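Local coordinates for protein gamma-glutamyl-gamma-aminobutyraldehyde dehydrogenase (Burkholderia cenocepacia, PDB 4LIH) that probably oxidises aldehydes such as gamma-glutamyl-gamma-aminobutyraldehyde to the corresponding carboxylic acids with NAD+ or NADP+ as electron acceptor, at residues A[104-109]-A[128-133]; A[171-176]-A[183-188]; A[196-201]-A[206-211]. All coordinates share one frame; numbering follows the deposited sequence.

Contact 1: A[104-109]-A[128-133]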
loop_
_atom_site.group_PDB
_atom_site.type_symbol
_atom_site.label_atom_id
_atom_site.label_comp_id
_atom_site.label_asym_id
_atom_site.label_seq_id
_atom_site.Cartn_x
_atom_site.Cartn_y
_atom_site.Cartn_z
ATOM N N GLU A 104 27.275 2.484 20.864
ATOM C CA GLU A 104 28.376 3.042 21.638
ATOM C C GLU A 104 28.845 2.051 22.725
ATOM O O GLU A 104 30.026 1.964 23.050
ATOM C CB GLU A 104 27.954 4.335 22.326
ATOM C CG GLU A 104 27.849 5.546 21.421
ATOM C CD GLU A 104 27.380 6.747 22.204
ATOM O OE1 GLU A 104 27.867 6.906 23.328
ATOM O OE2 GLU A 104 26.516 7.500 21.705
ATOM N N HIS A 105 27.900 1.323 23.293
ATOM C CA HIS A 105 28.192 0.315 24.304
ATOM C C HIS A 105 28.252 -1.098 23.712
ATOM O O HIS A 105 28.068 -2.087 24.420
ATOM C CB HIS A 105 27.141 0.392 25.404
ATOM C CG HIS A 105 27.189 1.670 26.184
ATOM N ND1 HIS A 105 27.907 1.788 27.358
ATOM C CD2 HIS A 105 26.634 2.885 25.962
ATOM C CE1 HIS A 105 27.781 3.016 27.831
ATOM N NE2 HIS A 105 27.011 3.701 27.006
ATOM N N LEU A 106 28.544 -1.202 22.424
ATOM C CA LEU A 106 28.505 -2.511 21.781
ATOM C C LEU A 106 29.418 -3.550 22.448
ATOM O O LEU A 106 29.007 -4.702 22.582
ATOM C CB LEU A 106 28.805 -2.434 20.286
ATOM C CG LEU A 106 28.809 -3.821 19.615
ATOM C CD1 LEU A 106 28.062 -3.825 18.297
ATOM C CD2 LEU A 106 30.218 -4.321 19.422
ATOM N N ASP A 107 30.658 -3.177 22.804
ATOM C CA ASP A 107 31.592 -4.148 23.424
ATOM C C ASP A 107 31.045 -4.693 24.755
ATOM O O ASP A 107 31.042 -5.900 24.960
ATOM C CB ASP A 107 32.995 -3.562 23.666
ATOM C CG ASP A 107 33.760 -3.322 22.385
ATOM O OD1 ASP A 107 33.345 -3.736 21.304
ATOM O OD2 ASP A 107 34.823 -2.700 22.460
ATOM N N GLU A 108 30.572 -3.805 25.621
ATOM C CA GLU A 108 29.960 -4.188 26.897
ATOM C C GLU A 108 28.747 -5.113 26.699
ATOM O O GLU A 108 28.624 -6.149 27.365
ATOM C CB GLU A 108 29.526 -2.965 27.696
ATOM C CG GLU A 108 29.009 -3.281 29.078
ATOM C CD GLU A 108 28.307 -2.127 29.741
ATOM O OE1 GLU A 108 28.192 -1.037 29.129
ATOM O OE2 GLU A 108 27.867 -2.308 30.885
ATOM N N LEU A 109 27.889 -4.754 25.753
ATOM C CA LEU A 109 26.653 -5.507 25.543
ATOM C C LEU A 109 26.981 -6.875 24.937
ATOM O O LEU A 109 26.389 -7.885 25.280
ATOM C CB LEU A 109 25.699 -4.726 24.641
ATOM C CG LEU A 109 25.026 -3.519 25.260
ATOM C CD1 LEU A 109 24.291 -2.720 24.193
ATOM C CD2 LEU A 109 24.082 -3.955 26.371
ATOM N N ASP A 128 24.267 -10.226 17.106
ATOM C CA ASP A 128 23.244 -9.946 18.145
ATOM C C ASP A 128 23.074 -8.448 18.490
ATOM O O ASP A 128 21.996 -7.902 18.353
ATOM C CB ASP A 128 23.540 -10.793 19.423
ATOM C CG ASP A 128 23.626 -12.294 19.105
ATOM O OD1 ASP A 128 24.652 -12.772 18.581
ATOM O OD2 ASP A 128 22.640 -13.000 19.313
ATOM N N VAL A 129 24.137 -7.774 18.937
ATOM C CA VAL A 129 24.016 -6.384 19.312
ATOM C C VAL A 129 23.738 -5.485 18.050
ATOM O O VAL A 129 22.785 -4.755 18.028
ATOM C CB VAL A 129 25.228 -5.927 20.156
ATOM C CG1 VAL A 129 25.064 -4.456 20.552
ATOM C CG2 VAL A 129 25.392 -6.835 21.412
ATOM N N PRO A 130 24.498 -5.613 16.964
ATOM C CA PRO A 130 24.112 -4.779 15.812
ATOM C C PRO A 130 22.687 -5.032 15.298
ATOM O O PRO A 130 22.032 -4.077 14.862
ATOM C CB PRO A 130 25.142 -5.143 14.737
ATOM C CG PRO A 130 26.278 -5.727 15.470
ATOM C CD PRO A 130 25.716 -6.401 16.687
ATOM N N GLY A 131 22.229 -6.288 15.374
ATOM C CA GLY A 131 20.856 -6.691 14.973
ATOM C C GLY A 131 19.828 -5.987 15.847
ATOM O O GLY A 131 18.832 -5.507 15.361
ATOM N N ALA A 132 20.071 -5.933 17.153
ATOM C CA ALA A 132 19.150 -5.256 18.052
ATOM C C ALA A 132 19.014 -3.782 17.708
ATOM O O ALA A 132 17.882 -3.221 17.737
ATOM C CB ALA A 132 19.590 -5.412 19.525
ATOM N N ALA A 133 20.166 -3.146 17.473
ATOM C CA ALA A 133 20.246 -1.721 17.230
ATOM C C ALA A 133 19.557 -1.441 15.880
ATOM O O ALA A 133 18.740 -0.559 15.825
ATOM C CB ALA A 133 21.668 -1.247 17.210
#
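Two consecutive helices of the aldehyde dehydrogenase fold, 106-117 and 121-142, are held side by side by Leu106 and Leu109 on the first and Val129 and Pro130 on the second, a small instance of how apolar branches knit helices together. The backbones come nearest at Leu106 and Val129, whose CA atoms are 6.4 Å apart. A trans chi1 of 178° carries the branch of Leu106 across the gap, where CD1 lies 3.8 Å from Val129 CG1. The same methyl is equally close to CD and CG of Pro130, the leucine branch and the proline ring crossing at about a right angle.

The two methyls of Val129 share the first helix unequally. CG1 packs mainly on Leu106 but also borders Leu109, while CG2 lies 3.9 Å from Leu109 CB, one turn further along helix 106-117. Pro130, lacking an N-H, also kinks its helix at the point of contact.

His105, at the N-cap position of helix 106-117, turns its ring from the interface and gives a weak ND1 bond to Glu108 OE1. Glu108 forms a salt bridge with Arg210 of helix 206-218, which also covers Leu109 through Val211; on the other side, helix 121-142 rests against helix 178-191, where Ala132 meets Ile179.

Contact 2: A[171-176]-A[183-188]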
loop_
_atom_site.group_PDB
_atom_site.type_symbol
_atom_site.label_atom_id
_atom_site.label_comp_id
_atom_site.label_asym_id
_atom_site.label_seq_id
_atom_site.Cartn_x
_atom_site.Cartn_y
_atom_site.Cartn_z
ATOM N N ALA A 171 6.341 -8.460 27.004
ATOM C CA ALA A 171 7.185 -9.333 26.169
ATOM C C ALA A 171 8.009 -10.309 27.012
ATOM O O ALA A 171 8.785 -9.894 27.877
ATOM C CB ALA A 171 8.082 -8.484 25.330
ATOM N N VAL A 172 7.847 -11.602 26.738
ATOM C CA VAL A 172 8.568 -12.665 27.408
ATOM C C VAL A 172 9.444 -13.326 26.355
ATOM O O VAL A 172 8.926 -13.858 25.366
ATOM C CB VAL A 172 7.588 -13.704 27.990
ATOM C CG1 VAL A 172 8.332 -14.855 28.673
ATOM C CG2 VAL A 172 6.578 -13.042 28.929
ATOM N N VAL A 173 10.758 -13.242 26.528
ATOM C CA VAL A 173 11.681 -13.676 25.498
ATOM C C VAL A 173 12.666 -14.721 25.987
ATOM O O VAL A 173 12.857 -14.855 27.184
ATOM C CB VAL A 173 12.408 -12.460 24.888
ATOM C CG1 VAL A 173 11.389 -11.527 24.251
ATOM C CG2 VAL A 173 13.174 -11.741 25.959
ATOM N N PRO A 174 13.299 -15.462 25.051
ATOM C CA PRO A 174 14.060 -16.600 25.426
ATOM C C PRO A 174 15.531 -16.244 25.592
ATOM O O PRO A 174 15.916 -15.092 25.533
ATOM C CB PRO A 174 13.825 -17.554 24.241
ATOM C CG PRO A 174 13.803 -16.672 23.104
ATOM C CD PRO A 174 13.362 -15.283 23.586
ATOM N N TRP A 175 16.324 -17.265 25.859
ATOM C CA TRP A 175 17.746 -17.120 26.183
ATOM C C TRP A 175 18.669 -17.382 25.023
ATOM O O TRP A 175 19.893 -17.236 25.169
ATOM C CB TRP A 175 18.111 -18.087 27.336
ATOM C CG TRP A 175 17.612 -19.536 27.114
ATOM C CD1 TRP A 175 16.492 -20.095 27.668
ATOM C CD2 TRP A 175 18.205 -20.560 26.308
ATOM N NE1 TRP A 175 16.340 -21.378 27.237
ATOM C CE2 TRP A 175 17.379 -21.702 26.411
ATOM C CE3 TRP A 175 19.337 -20.624 25.493
ATOM C CZ2 TRP A 175 17.677 -22.911 25.763
ATOM C CZ3 TRP A 175 19.647 -21.837 24.851
ATOM C CH2 TRP A 175 18.808 -22.960 24.981
ATOM N N ASN A 176 18.142 -17.840 23.888
ATOM C CA ASN A 176 19.063 -18.214 22.795
ATOM C C ASN A 176 19.583 -16.986 22.051
ATOM O O ASN A 176 20.755 -16.974 21.591
ATOM C CB ASN A 176 18.467 -19.259 21.851
ATOM C CG ASN A 176 17.203 -18.784 21.163
ATOM O OD1 ASN A 176 16.441 -17.965 21.706
ATOM N ND2 ASN A 176 17.006 -19.230 19.925
ATOM N N ALA A 183 14.686 -7.105 21.407
ATOM C CA ALA A 183 14.544 -5.957 20.517
ATOM C C ALA A 183 13.494 -6.197 19.409
ATOM O O ALA A 183 12.808 -5.282 18.998
ATOM C CB ALA A 183 15.874 -5.652 19.895
ATOM N N TRP A 184 13.379 -7.431 18.910
ATOM C CA TRP A 184 12.319 -7.757 17.907
ATOM C C TRP A 184 10.906 -7.502 18.466
ATOM O O TRP A 184 9.981 -7.181 17.717
ATOM C CB TRP A 184 12.411 -9.230 17.458
ATOM C CG TRP A 184 13.453 -9.472 16.438
ATOM C CD1 TRP A 184 14.493 -8.644 16.121
ATOM C CD2 TRP A 184 13.582 -10.615 15.585
ATOM N NE1 TRP A 184 15.273 -9.215 15.142
ATOM C CE2 TRP A 184 14.725 -10.414 14.782
ATOM C CE3 TRP A 184 12.854 -11.807 15.442
ATOM C CZ2 TRP A 184 15.165 -11.355 13.826
ATOM C CZ3 TRP A 184 13.270 -12.735 14.457
ATOM C CH2 TRP A 184 14.427 -12.497 13.686
ATOM N N LYS A 185 10.750 -7.685 19.775
ATOM C CA LYS A 185 9.526 -7.266 20.471
ATOM C C LYS A 185 9.495 -5.769 20.764
ATOM O O LYS A 185 8.568 -5.079 20.353
ATOM C CB LYS A 185 9.297 -8.023 21.781
ATOM C CG LYS A 185 9.395 -9.548 21.735
ATOM C CD LYS A 185 8.624 -10.211 20.632
ATOM C CE LYS A 185 8.778 -11.710 20.772
ATOM N NZ LYS A 185 8.251 -12.434 19.589
ATOM N N PHE A 186 10.481 -5.237 21.478
ATOM C CA PHE A 186 10.344 -3.854 21.963
ATOM C C PHE A 186 10.559 -2.772 20.891
ATOM O O PHE A 186 10.105 -1.644 21.056
ATOM C CB PHE A 186 11.190 -3.598 23.233
ATOM C CG PHE A 186 12.690 -3.672 23.054
ATOM C CD1 PHE A 186 13.377 -2.775 22.235
ATOM C CD2 PHE A 186 13.445 -4.559 23.815
ATOM C CE1 PHE A 186 14.748 -2.839 22.130
ATOM C CE2 PHE A 186 14.819 -4.614 23.713
ATOM C CZ PHE A 186 15.481 -3.745 22.884
ATOM N N GLY A 187 11.325 -3.088 19.871
ATOM C CA GLY A 187 11.526 -2.176 18.718
ATOM C C GLY A 187 10.219 -1.752 18.093
ATOM O O GLY A 187 9.836 -0.575 18.144
ATOM N N PRO A 188 9.461 -2.719 17.575
ATOM C CA PRO A 188 8.146 -2.288 17.042
ATOM C C PRO A 188 7.125 -1.833 18.104
ATOM O O PRO A 188 6.347 -0.899 17.869
ATOM C CB PRO A 188 7.642 -3.542 16.345
ATOM C CG PRO A 188 8.430 -4.690 16.908
ATOM C CD PRO A 188 9.793 -4.112 17.209
#
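The end of strand 157-172 passes beside helix 178-191 with the CA atoms of Ala171 and Lys185 6.5 Å apart, the nearest approach of the two backbones. From the helix, Lys185 alone carries the packing, and it does so with the aliphatic base of its side chain. Its CB sits 3.8 Å from Ala171 CB, both CB atoms pointing across the gap. One carbon further out, CG lies 3.8 Å from Val173 CG1, where the valine branch and the lysine chain run past each other in opposite directions. The same CG is 4.0 Å from Ala171 CB, so it borders both residues of the strand side. A bend at chi2 (-49°) turns the start of the lysine chain; beyond it the chain is extended, carrying NZ on to its polar partners.

This is the strand-to-helix half of a beta-alpha-beta crossover in which strand 157-172 is followed by helix 178-191 and then by strand 195-199, parallel to the first and next to it in the sheet, as in the Rossmann-like coenzyme domain of aldehyde dehydrogenases. Lys185 thus works at both ends: its carbons join helix to sheet, and NZ is salt-bridged to Asp484 and hydrogen-bonded to Thr250 OG1. The lysine side chain also comes within about 4 Å of that of Glu274, the predicted active-site residue.

On the sheet side, Ala171 and Val173 both touch Leu198 of strand 195-199 with their side chains, so the two residues that receive the lysine carbons also pack on the neighbouring strand. Val172, between them, points its CB away from the helix and lies on Ile247 and Phe249 of strand 246-250.

Contact 3: A[196-201]-A[206-211]; sequences VVLKPS and LTAIRV
Ala208 presses its single methyl group onto Leu198 and Pro200 where strand 195-199 gives way to helix 206-218, the first two elements of a beta-alpha-beta unit completed by strand 225-227. The close part is a methyl set against the CB-CG bond of Pro200: Ala208 CB lies 3.7 Å from Pro200 CB and 3.8 Å from Pro200 CG. Leu198 approaches the same methyl from further back along the strand, its chi1 of 176° extending the branch off the strand until CD2 ends 4.0 Å from Ala208 CB. The small side chain on the helix is consistent with the near approach of the backbones, with the CA atoms of Pro200 and Ala208 6.5 Å apart.

Around this point the fit slackens quickly. Ile209 and Val211 stand back from the strand segment, and Ile209 packs on Pro229 instead. Arg210 is on the far side of the helix, partly exposed and facing helix 106-117. On the strand, side chains alternate: Leu198 turns to the helix, whereas Lys199 between it and Pro200 points the other way. Its NZ is gathered in by backbone oxygens, those of Gly230 and Ala231 among them, and it gives a 2.9 Å bond to Pro200 O, reaching that oxygen from above the carbonyl plane, 38° out of it.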
loop_
_atom_site.group_PDB
_atom_site.type_symbol
_atom_site.label_atom_id
_atom_site.label_comp_id
_atom_site.label_asym_id
_atom_site.label_seq_id
_atom_site.Cartn_x
_atom_site.Cartn_y
_atom_site.Cartn_z
ATOM N N VAL A 196 6.010 -0.871 27.517
ATOM C CA VAL A 196 6.503 -2.248 27.528
ATOM C C VAL A 196 7.011 -2.716 28.902
ATOM O O VAL A 196 7.773 -2.013 29.592
ATOM C CB VAL A 196 7.597 -2.428 26.467
ATOM C CG1 VAL A 196 8.262 -3.819 26.544
ATOM C CG2 VAL A 196 6.986 -2.213 25.095
ATOM N N VAL A 197 6.581 -3.922 29.262
ATOM C CA VAL A 197 7.164 -4.689 30.356
ATOM C C VAL A 197 7.812 -5.936 29.746
ATOM O O VAL A 197 7.144 -6.839 29.216
ATOM C CB VAL A 197 6.124 -5.012 31.413
ATOM C CG1 VAL A 197 6.787 -5.665 32.622
ATOM C CG2 VAL A 197 5.409 -3.713 31.832
ATOM N N LEU A 198 9.137 -5.947 29.789
ATOM C CA LEU A 198 9.918 -7.051 29.265
ATOM C C LEU A 198 10.384 -7.999 30.397
ATOM O O LEU A 198 10.887 -7.553 31.425
ATOM C CB LEU A 198 11.113 -6.519 28.526
ATOM C CG LEU A 198 12.170 -7.467 27.948
ATOM C CD1 LEU A 198 11.639 -8.112 26.721
ATOM C CD2 LEU A 198 13.405 -6.630 27.615
ATOM N N LYS A 199 10.195 -9.290 30.177
ATOM C CA LYS A 199 10.574 -10.339 31.109
ATOM C C LYS A 199 11.583 -11.209 30.374
ATOM O O LYS A 199 11.205 -12.091 29.592
ATOM C CB LYS A 199 9.361 -11.142 31.555
ATOM C CG LYS A 199 9.446 -11.680 32.991
ATOM C CD LYS A 199 10.596 -12.659 33.209
ATOM C CE LYS A 199 10.288 -14.018 32.628
ATOM N NZ LYS A 199 11.372 -15.025 32.772
ATOM N N PRO A 200 12.875 -10.957 30.593
ATOM C CA PRO A 200 13.926 -11.772 29.991
ATOM C C PRO A 200 14.011 -13.160 30.651
ATOM O O PRO A 200 13.486 -13.326 31.739
ATOM C CB PRO A 200 15.178 -10.933 30.255
ATOM C CG PRO A 200 14.872 -10.232 31.545
ATOM C CD PRO A 200 13.438 -9.858 31.404
ATOM N N SER A 201 14.594 -14.140 29.967
ATOM C CA SER A 201 14.738 -15.501 30.534
ATOM C C SER A 201 15.593 -15.412 31.774
ATOM O O SER A 201 16.519 -14.630 31.798
ATOM C CB SER A 201 15.349 -16.466 29.487
ATOM O OG SER A 201 15.679 -17.738 30.068
ATOM N N LEU A 206 20.862 -10.348 31.564
ATOM C CA LEU A 206 21.771 -9.179 31.690
ATOM C C LEU A 206 21.639 -8.059 30.627
ATOM O O LEU A 206 21.613 -6.857 30.990
ATOM C CB LEU A 206 23.251 -9.614 31.809
ATOM C CG LEU A 206 23.576 -10.581 32.987
ATOM C CD1 LEU A 206 25.054 -10.911 33.057
ATOM C CD2 LEU A 206 23.096 -9.969 34.281
ATOM N N THR A 207 21.605 -8.414 29.351
ATOM C CA THR A 207 21.514 -7.380 28.306
ATOM C C THR A 207 20.180 -6.642 28.363
ATOM O O THR A 207 20.134 -5.454 28.080
ATOM C CB THR A 207 21.846 -7.884 26.873
ATOM O OG1 THR A 207 21.025 -9.009 26.497
ATOM C CG2 THR A 207 23.300 -8.242 26.778
ATOM N N ALA A 208 19.104 -7.342 28.731
ATOM C CA ALA A 208 17.801 -6.723 28.894
ATOM C C ALA A 208 17.897 -5.595 29.907
ATOM O O ALA A 208 17.467 -4.460 29.661
ATOM C CB ALA A 208 16.786 -7.748 29.385
ATOM N N ILE A 209 18.419 -5.969 31.079
ATOM C CA ILE A 209 18.654 -5.036 32.166
ATOM C C ILE A 209 19.497 -3.872 31.678
ATOM O O ILE A 209 19.131 -2.717 31.883
ATOM C CB ILE A 209 19.324 -5.734 33.383
ATOM C CG1 ILE A 209 18.366 -6.742 34.024
ATOM C CG2 ILE A 209 19.759 -4.686 34.401
ATOM C CD1 ILE A 209 18.897 -7.536 35.194
ATOM N N ARG A 210 20.620 -4.159 31.040
ATOM C CA ARG A 210 21.519 -3.106 30.582
ATOM C C ARG A 210 20.840 -2.116 29.632
ATOM O O ARG A 210 20.972 -0.896 29.825
ATOM C CB ARG A 210 22.794 -3.690 29.938
ATOM C CG ARG A 210 23.898 -2.675 29.644
ATOM C CD ARG A 210 24.309 -1.966 30.935
ATOM N NE ARG A 210 25.367 -0.954 30.720
ATOM C CZ ARG A 210 25.234 0.375 30.779
ATOM N NH1 ARG A 210 24.101 0.972 31.114
ATOM N NH2 ARG A 210 26.282 1.135 30.521
ATOM N N VAL A 211 20.096 -2.608 28.637
ATOM C CA VAL A 211 19.493 -1.722 27.614
ATOM C C VAL A 211 18.363 -0.866 28.190
ATOM O O VAL A 211 18.014 0.199 27.636
ATOM C CB VAL A 211 19.012 -2.448 26.329
ATOM C CG1 VAL A 211 20.166 -3.155 25.628
ATOM C CG2 VAL A 211 17.861 -3.410 26.577
#

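Followed from the N terminus, the three contacts come in series, and none encloses or crosses another. Contact 1 closes a largely helical loop, joining helices 106-117 and 121-142. Contact 2 then closes a shorter connection from strand 157-172 into helix 178-191, and contact 3 a still shorter one, without helix or strand, from strand 195-199 into helix 206-218. Contacts 2 and 3 are joined through the sheet, where Ala171 N and O probably hydrogen-bond Val197 O and Lys199 N. Contact 1 reaches both: helix 121-142 meets helix 178-191 of contact 2, and helix 106-117 meets helix 206-218 of contact 3, tying both strand-to-helix units to the preceding helices.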